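Local coordinates for D-ribulose-5-phosphate 3-epimerase, putative (Plasmodium falciparum, PDB 1TQX), which probably catalyses the metal-dependent interconversion of D-ribulose 5-phosphate and D-xylulose 5-phosphate, at residues A[74-79]-A[93-98]; A[105-110]-A[137-142]; A[129-134]-A[164-169]. One frame throughout, in Å; residues are numbered along the deposited sequence.

Contact 1 of 3, residues A[74-79]-A[93-98]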
loop_
_atom_site.group_PDB
_atom_site.type_symbol
_atom_site.label_atom_id
_atom_site.label_comp_id
_atom_site.label_asym_id
_atom_site.label_seq_id
_atom_site.Cartn_x
_atom_site.Cartn_y
_atom_site.Cartn_z
ATOM N N GLU A 74 11.574 -7.879 7.594
ATOM C CA GLU A 74 13.015 -7.823 7.393
ATOM C C GLU A 74 13.234 -8.811 6.248
ATOM O O GLU A 74 12.417 -9.713 6.044
ATOM C CB GLU A 74 13.779 -8.321 8.631
ATOM C CG GLU A 74 13.420 -7.637 9.944
ATOM C CD GLU A 74 14.379 -7.988 11.078
ATOM O OE1 GLU A 74 14.757 -9.175 11.200
ATOM O OE2 GLU A 74 14.741 -7.076 11.853
ATOM N N TYR A 75 14.320 -8.643 5.502
ATOM C CA TYR A 75 14.641 -9.544 4.398
ATOM C C TYR A 75 13.508 -9.682 3.378
ATOM O O TYR A 75 13.124 -10.797 3.022
ATOM C CB TYR A 75 14.980 -10.935 4.950
ATOM C CG TYR A 75 15.966 -10.917 6.092
ATOM C CD1 TYR A 75 17.270 -10.472 5.903
ATOM C CD2 TYR A 75 15.597 -11.348 7.365
ATOM C CE1 TYR A 75 18.186 -10.455 6.950
ATOM C CE2 TYR A 75 16.508 -11.337 8.424
ATOM C CZ TYR A 75 17.801 -10.889 8.205
ATOM O OH TYR A 75 18.719 -10.876 9.235
ATOM N N PRO A 76 12.967 -8.560 2.885
ATOM C CA PRO A 76 11.877 -8.652 1.906
ATOM C C PRO A 76 12.224 -9.450 0.644
ATOM O O PRO A 76 11.336 -9.976 -0.025
ATOM C CB PRO A 76 11.560 -7.189 1.603
ATOM C CG PRO A 76 12.882 -6.503 1.810
ATOM C CD PRO A 76 13.362 -7.157 3.096
ATOM N N GLU A 77 13.512 -9.537 0.325
ATOM C CA GLU A 77 13.961 -10.285 -0.849
ATOM C C GLU A 77 13.499 -11.752 -0.781
ATOM O O GLU A 77 13.214 -12.375 -1.806
ATOM C CB GLU A 77 15.493 -10.217 -0.951
ATOM C CG GLU A 77 16.232 -10.712 0.306
ATOM C CD GLU A 77 16.528 -9.613 1.332
ATOM O OE1 GLU A 77 15.926 -8.518 1.262
ATOM O OE2 GLU A 77 17.371 -9.857 2.225
ATOM N N LYS A 78 13.404 -12.297 0.429
ATOM C CA LYS A 78 12.987 -13.693 0.610
ATOM C C LYS A 78 11.537 -13.954 0.234
ATOM O O LYS A 78 11.147 -15.098 -0.025
ATOM C CB LYS A 78 13.173 -14.119 2.067
ATOM C CG LYS A 78 14.607 -14.147 2.552
ATOM C CD LYS A 78 14.661 -14.612 3.999
ATOM C CE LYS A 78 16.089 -14.657 4.515
ATOM N NZ LYS A 78 16.121 -15.155 5.916
ATOM N N TYR A 79 10.731 -12.901 0.221
ATOM C CA TYR A 79 9.318 -13.048 -0.084
ATOM C C TYR A 79 8.963 -13.018 -1.570
ATOM O O TYR A 79 7.893 -13.479 -1.954
ATOM C CB TYR A 79 8.508 -11.971 0.659
ATOM C CG TYR A 79 8.564 -12.084 2.173
ATOM C CD1 TYR A 79 9.730 -11.776 2.876
ATOM C CD2 TYR A 79 7.455 -12.510 2.898
ATOM C CE1 TYR A 79 9.789 -11.888 4.270
ATOM C CE2 TYR A 79 7.502 -12.627 4.299
ATOM C CZ TYR A 79 8.672 -12.312 4.974
ATOM O OH TYR A 79 8.735 -12.402 6.350
ATOM N N PHE A 93 12.025 0.999 2.549
ATOM C CA PHE A 93 13.322 1.623 2.310
ATOM C C PHE A 93 14.188 1.313 3.531
ATOM O O PHE A 93 15.376 1.011 3.405
ATOM C CB PHE A 93 13.109 3.139 2.147
ATOM C CG PHE A 93 14.363 3.935 1.854
ATOM C CD1 PHE A 93 15.159 3.652 0.748
ATOM C CD2 PHE A 93 14.695 5.031 2.649
ATOM C CE1 PHE A 93 16.264 4.455 0.435
ATOM C CE2 PHE A 93 15.797 5.837 2.342
ATOM C CZ PHE A 93 16.577 5.546 1.233
ATOM N N GLU A 94 13.571 1.362 4.711
ATOM C CA GLU A 94 14.283 1.107 5.961
ATOM C C GLU A 94 14.710 -0.344 6.149
ATOM O O GLU A 94 15.683 -0.621 6.849
ATOM C CB GLU A 94 13.433 1.538 7.166
ATOM C CG GLU A 94 12.975 2.996 7.128
ATOM C CD GLU A 94 11.696 3.183 6.336
ATOM O OE1 GLU A 94 11.202 2.188 5.771
ATOM O OE2 GLU A 94 11.179 4.319 6.280
ATOM N N ALA A 95 13.982 -1.272 5.534
ATOM C CA ALA A 95 14.314 -2.688 5.664
ATOM C C ALA A 95 15.666 -2.992 5.015
ATOM O O ALA A 95 16.332 -3.963 5.380
ATOM C CB ALA A 95 13.218 -3.546 5.030
ATOM N N LEU A 96 16.057 -2.167 4.048
ATOM C CA LEU A 96 17.333 -2.330 3.361
ATOM C C LEU A 96 18.329 -1.268 3.816
ATOM O O LEU A 96 19.179 -0.824 3.042
ATOM C CB LEU A 96 17.143 -2.250 1.841
ATOM C CG LEU A 96 16.770 -3.563 1.147
ATOM C CD1 LEU A 96 15.538 -4.150 1.804
ATOM C CD2 LEU A 96 16.528 -3.326 -0.342
ATOM N N ASN A 97 18.204 -0.856 5.073
ATOM C CA ASN A 97 19.100 0.133 5.662
ATOM C C ASN A 97 19.231 1.436 4.875
ATOM O O ASN A 97 20.286 2.073 4.873
ATOM C CB ASN A 97 20.479 -0.498 5.873
ATOM C CG ASN A 97 20.447 -1.631 6.884
ATOM O OD1 ASN A 97 21.374 -2.439 6.962
ATOM N ND2 ASN A 97 19.381 -1.688 7.670
ATOM N N GLU A 98 18.152 1.827 4.206
ATOM C CA GLU A 98 18.123 3.067 3.446
ATOM C C GLU A 98 19.243 3.264 2.426
ATOM O O GLU A 98 19.647 4.396 2.157
ATOM C CB GLU A 98 18.099 4.259 4.411
ATOM C CG GLU A 98 16.833 4.324 5.257
ATOM C CD GLU A 98 16.769 5.551 6.143
ATOM O OE1 GLU A 98 17.307 6.604 5.747
ATOM O OE2 GLU A 98 16.160 5.467 7.229
HETATM O O HOH W 1 16.109 -6.652 6.058
#

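Contact 2 of 3, residues A[105-110]-A[137-142]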
loop_
_atom_site.group_PDB
_atom_site.type_symbol
_atom_site.label_atom_id
_atom_site.label_comp_id
_atom_site.label_asym_id
_atom_site.label_seq_id
_atom_site.Cartn_x
_atom_site.Cartn_y
_atom_site.Cartn_z
ATOM N N GLN A 105 18.557 -2.821 -6.673
ATOM C CA GLN A 105 18.708 -4.232 -7.033
ATOM C C GLN A 105 17.445 -5.054 -6.751
ATOM O O GLN A 105 17.058 -5.896 -7.561
ATOM C CB GLN A 105 19.905 -4.841 -6.291
ATOM C CG GLN A 105 20.169 -6.313 -6.610
ATOM C CD GLN A 105 20.402 -6.567 -8.097
ATOM O OE1 GLN A 105 21.150 -5.840 -8.754
ATOM N NE2 GLN A 105 19.768 -7.610 -8.628
ATOM N N LEU A 106 16.810 -4.818 -5.605
ATOM C CA LEU A 106 15.592 -5.550 -5.255
ATOM C C LEU A 106 14.480 -5.175 -6.236
ATOM O O LEU A 106 13.725 -6.032 -6.703
ATOM C CB LEU A 106 15.148 -5.209 -3.828
ATOM C CG LEU A 106 14.470 -6.295 -2.985
ATOM C CD1 LEU A 106 13.749 -5.645 -1.809
ATOM C CD2 LEU A 106 13.498 -7.099 -3.820
ATOM N N ALA A 107 14.379 -3.884 -6.539
ATOM C CA ALA A 107 13.363 -3.400 -7.467
ATOM C C ALA A 107 13.541 -4.074 -8.829
ATOM O O ALA A 107 12.566 -4.475 -9.462
ATOM C CB ALA A 107 13.459 -1.884 -7.608
ATOM N N LYS A 108 14.789 -4.193 -9.278
ATOM C CA LYS A 108 15.076 -4.841 -10.557
ATOM C C LYS A 108 14.554 -6.274 -10.539
ATOM O O LYS A 108 13.920 -6.727 -11.491
ATOM C CB LYS A 108 16.586 -4.859 -10.832
ATOM C CG LYS A 108 17.174 -3.515 -11.240
ATOM C CD LYS A 108 18.658 -3.655 -11.578
ATOM C CE LYS A 108 19.247 -2.343 -12.069
ATOM N NZ LYS A 108 20.709 -2.467 -12.346
ATOM N N GLU A 109 14.816 -6.982 -9.444
ATOM C CA GLU A 109 14.375 -8.363 -9.306
ATOM C C GLU A 109 12.858 -8.472 -9.306
ATOM O O GLU A 109 12.290 -9.350 -9.960
ATOM C CB GLU A 109 14.943 -8.968 -8.021
ATOM C CG GLU A 109 16.463 -9.027 -8.010
ATOM C CD GLU A 109 17.027 -9.610 -6.730
ATOM O OE1 GLU A 109 18.266 -9.672 -6.600
ATOM O OE2 GLU A 109 16.236 -10.005 -5.852
ATOM N N ILE A 110 12.200 -7.581 -8.570
ATOM C CA ILE A 110 10.745 -7.602 -8.517
ATOM C C ILE A 110 10.170 -7.354 -9.913
ATOM O O ILE A 110 9.264 -8.070 -10.351
ATOM C CB ILE A 110 10.216 -6.555 -7.502
ATOM C CG1 ILE A 110 10.562 -7.015 -6.079
ATOM C CG2 ILE A 110 8.706 -6.380 -7.656
ATOM C CD1 ILE A 110 10.151 -6.045 -4.984
ATOM N N ASN A 137 13.155 4.912 -12.507
ATOM C CA ASN A 137 11.873 4.534 -13.100
ATOM C C ASN A 137 11.455 3.092 -12.804
ATOM O O ASN A 137 10.495 2.590 -13.385
ATOM C CB ASN A 137 11.900 4.749 -14.616
ATOM C CG ASN A 137 12.067 6.202 -14.992
ATOM O OD1 ASN A 137 11.268 7.049 -14.594
ATOM N ND2 ASN A 137 13.106 6.500 -15.766
ATOM N N LEU A 138 12.173 2.435 -11.900
ATOM C CA LEU A 138 11.868 1.054 -11.538
ATOM C C LEU A 138 10.705 0.939 -10.553
ATOM O O LEU A 138 10.107 -0.131 -10.414
ATOM C CB LEU A 138 13.103 0.397 -10.917
ATOM C CG LEU A 138 14.285 0.119 -11.844
ATOM C CD1 LEU A 138 15.524 -0.181 -11.024
ATOM C CD2 LEU A 138 13.936 -1.041 -12.764
ATOM N N ILE A 139 10.394 2.038 -9.875
ATOM C CA ILE A 139 9.328 2.056 -8.876
ATOM C C ILE A 139 7.977 2.488 -9.431
ATOM O O ILE A 139 7.835 3.582 -9.970
ATOM C CB ILE A 139 9.694 2.994 -7.699
ATOM C CG1 ILE A 139 11.064 2.613 -7.123
ATOM C CG2 ILE A 139 8.623 2.923 -6.617
ATOM C CD1 ILE A 139 11.161 1.186 -6.620
ATOM N N ASN A 140 6.980 1.621 -9.283
ATOM C CA ASN A 140 5.631 1.911 -9.753
ATOM C C ASN A 140 4.841 2.722 -8.725
ATOM O O ASN A 140 3.994 3.542 -9.088
ATOM C CB ASN A 140 4.870 0.609 -10.012
ATOM C CG ASN A 140 5.466 -0.206 -11.143
ATOM O OD1 ASN A 140 5.219 0.067 -12.319
ATOM N ND2 ASN A 140 6.259 -1.209 -10.792
ATOM N N THR A 141 5.124 2.488 -7.447
ATOM C CA THR A 141 4.392 3.148 -6.371
ATOM C C THR A 141 5.252 3.467 -5.152
ATOM O O THR A 141 6.129 2.685 -4.779
ATOM C CB THR A 141 3.255 2.234 -5.843
ATOM O OG1 THR A 141 2.444 1.773 -6.931
ATOM C CG2 THR A 141 2.387 2.989 -4.830
ATOM N N VAL A 142 4.992 4.615 -4.537
ATOM C CA VAL A 142 5.671 4.995 -3.307
ATOM C C VAL A 142 4.553 5.025 -2.269
ATOM O O VAL A 142 3.552 5.717 -2.450
ATOM C CB VAL A 142 6.322 6.391 -3.372
ATOM C CG1 VAL A 142 6.823 6.785 -1.984
ATOM C CG2 VAL A 142 7.494 6.373 -4.341
#

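Contact 3 of 3, residues A[129-134]-A[164-169]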
loop_
_atom_site.group_PDB
_atom_site.type_symbol
_atom_site.label_atom_id
_atom_site.label_comp_id
_atom_site.label_asym_id
_atom_site.label_seq_id
_atom_site.Cartn_x
_atom_site.Cartn_y
_atom_site.Cartn_z
ATOM N N LYS A 129 15.327 11.171 0.279
ATOM C CA LYS A 129 16.300 10.089 0.215
ATOM C C LYS A 129 15.919 9.070 -0.857
ATOM O O LYS A 129 16.744 8.251 -1.255
ATOM C CB LYS A 129 16.413 9.380 1.565
ATOM C CG LYS A 129 17.107 10.182 2.658
ATOM C CD LYS A 129 17.013 9.440 3.985
ATOM C CE LYS A 129 17.581 10.244 5.145
ATOM N NZ LYS A 129 18.992 9.901 5.434
ATOM N N LEU A 130 14.671 9.120 -1.320
ATOM C CA LEU A 130 14.196 8.181 -2.342
ATOM C C LEU A 130 14.515 8.601 -3.778
ATOM O O LEU A 130 14.453 7.779 -4.694
ATOM C CB LEU A 130 12.678 7.991 -2.236
ATOM C CG LEU A 130 12.072 7.361 -0.978
ATOM C CD1 LEU A 130 10.566 7.289 -1.153
ATOM C CD2 LEU A 130 12.644 5.966 -0.750
ATOM N N VAL A 131 14.842 9.874 -3.975
ATOM C CA VAL A 131 15.126 10.384 -5.313
ATOM C C VAL A 131 16.024 9.505 -6.195
ATOM O O VAL A 131 15.667 9.197 -7.331
ATOM C CB VAL A 131 15.703 11.815 -5.241
ATOM C CG1 VAL A 131 16.067 12.309 -6.636
ATOM C CG2 VAL A 131 14.669 12.748 -4.622
ATOM N N PRO A 132 17.194 9.087 -5.689
ATOM C CA PRO A 132 18.067 8.246 -6.516
ATOM C C PRO A 132 17.362 6.993 -7.045
ATOM O O PRO A 132 17.543 6.600 -8.200
ATOM C CB PRO A 132 19.214 7.907 -5.569
ATOM C CG PRO A 132 19.290 9.124 -4.692
ATOM C CD PRO A 132 17.832 9.393 -4.398
ATOM N N ILE A 133 16.549 6.370 -6.199
ATOM C CA ILE A 133 15.832 5.166 -6.597
ATOM C C ILE A 133 14.700 5.486 -7.562
ATOM O O ILE A 133 14.539 4.825 -8.590
ATOM C CB ILE A 133 15.224 4.451 -5.380
ATOM C CG1 ILE A 133 16.309 4.178 -4.339
ATOM C CG2 ILE A 133 14.578 3.144 -5.825
ATOM C CD1 ILE A 133 15.769 3.739 -2.991
ATOM N N LEU A 134 13.918 6.504 -7.223
ATOM C CA LEU A 134 12.788 6.899 -8.049
ATOM C C LEU A 134 13.201 7.366 -9.438
ATOM O O LEU A 134 12.448 7.204 -10.395
ATOM C CB LEU A 134 11.980 7.997 -7.347
ATOM C CG LEU A 134 11.342 7.583 -6.016
ATOM C CD1 LEU A 134 10.564 8.750 -5.424
ATOM C CD2 LEU A 134 10.427 6.389 -6.244
ATOM N N VAL A 164 3.865 13.889 0.196
ATOM C CA VAL A 164 2.988 13.625 -0.939
ATOM C C VAL A 164 3.127 14.713 -2.007
ATOM O O VAL A 164 3.278 14.404 -3.189
ATOM C CB VAL A 164 1.507 13.526 -0.487
ATOM C CG1 VAL A 164 0.603 13.257 -1.691
ATOM C CG2 VAL A 164 1.351 12.407 0.547
ATOM N N SER A 165 3.079 15.980 -1.599
ATOM C CA SER A 165 3.213 17.081 -2.557
ATOM C C SER A 165 4.571 17.046 -3.256
ATOM O O SER A 165 4.657 17.268 -4.464
ATOM C CB SER A 165 3.025 18.433 -1.864
ATOM O OG SER A 165 1.681 18.609 -1.461
ATOM N N PHE A 166 5.627 16.767 -2.497
ATOM C CA PHE A 166 6.973 16.683 -3.061
ATOM C C PHE A 166 7.025 15.667 -4.202
ATOM O O PHE A 166 7.519 15.962 -5.288
ATOM C CB PHE A 166 7.978 16.262 -1.984
ATOM C CG PHE A 166 9.354 15.979 -2.519
ATOM C CD1 PHE A 166 10.253 17.017 -2.758
ATOM C CD2 PHE A 166 9.749 14.674 -2.810
ATOM C CE1 PHE A 166 11.524 16.761 -3.281
ATOM C CE2 PHE A 166 11.017 14.409 -3.334
ATOM C CZ PHE A 166 11.905 15.453 -3.568
ATOM N N LEU A 167 6.519 14.463 -3.941
ATOM C CA LEU A 167 6.522 13.391 -4.931
ATOM C C LEU A 167 5.689 13.688 -6.174
ATOM O O LEU A 167 6.151 13.475 -7.294
ATOM C CB LEU A 167 6.042 12.082 -4.287
ATOM C CG LEU A 167 6.951 11.474 -3.212
ATOM C CD1 LEU A 167 6.200 10.407 -2.438
ATOM C CD2 LEU A 167 8.192 10.887 -3.865
ATOM N N ARG A 168 4.467 14.179 -5.990
ATOM C CA ARG A 168 3.614 14.478 -7.138
ATOM C C ARG A 168 4.206 15.565 -8.026
ATOM O O ARG A 168 4.114 15.498 -9.250
ATOM C CB ARG A 168 2.214 14.907 -6.684
ATOM C CG ARG A 168 1.276 15.270 -7.836
ATOM C CD ARG A 168 1.145 14.112 -8.821
ATOM N NE ARG A 168 0.524 12.935 -8.213
ATOM C CZ ARG A 168 0.949 11.688 -8.399
ATOM N NH1 ARG A 168 1.999 11.454 -9.172
ATOM N NH2 ARG A 168 0.320 10.673 -7.818
ATOM N N LYS A 169 4.816 16.568 -7.408
ATOM C CA LYS A 169 5.407 17.668 -8.160
ATOM C C LYS A 169 6.612 17.225 -8.990
ATOM O O LYS A 169 6.788 17.667 -10.127
ATOM C CB LYS A 169 5.825 18.791 -7.207
ATOM C CG LYS A 169 6.318 20.052 -7.906
ATOM C CD LYS A 169 6.586 21.170 -6.903
ATOM C CE LYS A 169 6.992 22.468 -7.595
ATOM N NZ LYS A 169 8.231 22.318 -8.405
#

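Contact 1 of 3, residues A[74-79]-A[93-98]
Pro76 and Leu96 meet between two loops at the C-terminal ends of adjacent strands of the TIM barrel: 74-79 follows strand 66-72, which carries the zinc ligand His70, and 93-98 follows strand 88-92. The leucine side chain can be traced outward. From CB it runs to CG, which lies beside the backbone N (chi1 -86°); Leu96 CG is still 4.9 Å from Pro76 CG. The chain forks there, and the second torsion (chi2 54°) brings CD1 round to the proline ring. Leu96 CD1 sits 3.5 Å from Pro76 CG and 3.9 Å from Pro76 CD, reaching two neighbouring ring carbons. The other branch, CD2, turns to Leu106 on helix 100-111, which Pro76 also touches, and Phe91 of strand 88-92 packs on both residues of the pair. The proline ring thus joins the two loops to the strand and helix beside them.

Ala95 extends the apolar patch, its CB standing 4.1 Å from Pro76 CD. The polar link runs through a water molecule. It accepts the N-H of Tyr75 and donates to the carbonyl oxygen of Ala95, tying together two backbones that have no direct hydrogen bond to each other. The water oxygen lies 2.7 Å from Tyr75 N and 2.8 Å from Ala95 O.

Contact 2 of 3, residues A[105-110]-A[137-142]
Ala107 and Leu138 bring the two backbones close, their CA atoms lying 6.2 Å apart, because the helix offers only a methyl group at this point. Ala107 CB points at the other segment and touches two residues: Leu138 CB at 4.0 Å and, also at 4.0 Å, Ile139 CD1. The isoleucine reaches it by a folded route. Its CG1 branch lies beside the backbone N, and a second torsion of -58° bends CD1 back instead of extending it, carrying the terminal methyl to the helix although the CB of Ile139 does not point there.

In the (beta/alpha)8 barrel, segment 105-110 belongs to the outer helix 100-111, while 137-140 is the turn that leads into strand 141-145, whose first two residues close the segment. Strand 116-121, next to 141-145 in the sheet, supplies Cys117, on which both Ala107 and Ile139 rest. Leu138 is only partly buried. Its side chain is the extended form, CG beside the backbone N and the chain then running straight on to CD1 (chi2 165°). Lys108 directs its CB away from the other segment, yet Lys108 CG meets Leu138 CD1 at 3.7 Å, the two side chains crossing obliquely, and the lysine runs on extended beyond CG. The carbonyl of Leu138 accepts a hydrogen bond from Arg111, just beyond the segment. Along the solvent side of the same helix, one turn apart, Gln105 NE2 donates to Glu109 OE1 at 3.3 Å, meeting that oxygen on its anti side.

Contact 3 of 3, residues A[129-134]-A[164-169]
Leu134 and Leu167 make the closest approach between segments 129-134 and 164-169, with Leu134 CD1 and Leu167 CD2 3.6 Å apart. In this methyl-to-methyl contact the two side chains cross at about a right angle. Leu134 directs its CB at the other helix, and its extended branch, CD1, does the touching. In Leu167 the branch in line with the chain, CD1 (chi2 166°), runs to Val142 of strand 141-145, and it is the side branch, CD2, that meets Leu134.

The second apolar contact involves an aromatic ring. Phe166 has its CG anti to the backbone N (chi1 172°), which throws the ring out toward Val131. The CG2 methyl of Val131 approaches the ring at its edge, close to the ring plane, 4.0 Å from Phe166 CZ. The methyl is therefore not stacked on a face, and this is not a CH-pi arrangement. Here too the side chains are nearly perpendicular.

The two segments are joined by apolar contacts alone; their backbone bonds run within each segment. Leu134 N donates to Leu130 O at 2.9 Å within 129-134, while Arg168 N and Lys169 N continue the regular pattern of helix 161-170.

The two helices are neighbours on the outside of the barrel, with the CA atoms of Val131 and Leu167 still 9.1 Å apart. Tyr171, after helix 161-170, touches both Val131 and Leu134. Beneath them Val142 is shared by Leu134 and Leu167; Leu167 also reaches Ile176 of strand 175-179, and Arg168 bonds to the carbonyls of Leu174 and Gly194.

Overall arrangement
The three contacts follow one another round one side of the barrel. Contact 1 packs against helix 100-111, which carries a segment of contact 2: Leu106 CD1 lies 3.8 Å from Pro76 CG, and the centres of the two contacts are 13 Å apart. Contacts 2 and 3 alternate along the chain and meet where Val142 CG2 packs 3.5 Å from Leu134 CD2. Contact 1 also touches contact 3 directly, with Phe93 CE1 3.5 Å from Ile133 CD1. The Pro76 side chain of contact 1 is about 13 Å from the zinc, held by His36, Asp38, His70 and Asp179. Contact 2 lies away from the annotated sites, and in contact 3 the Leu167 side chain is about 12 Å from that of Asp179, the predicted proton donor.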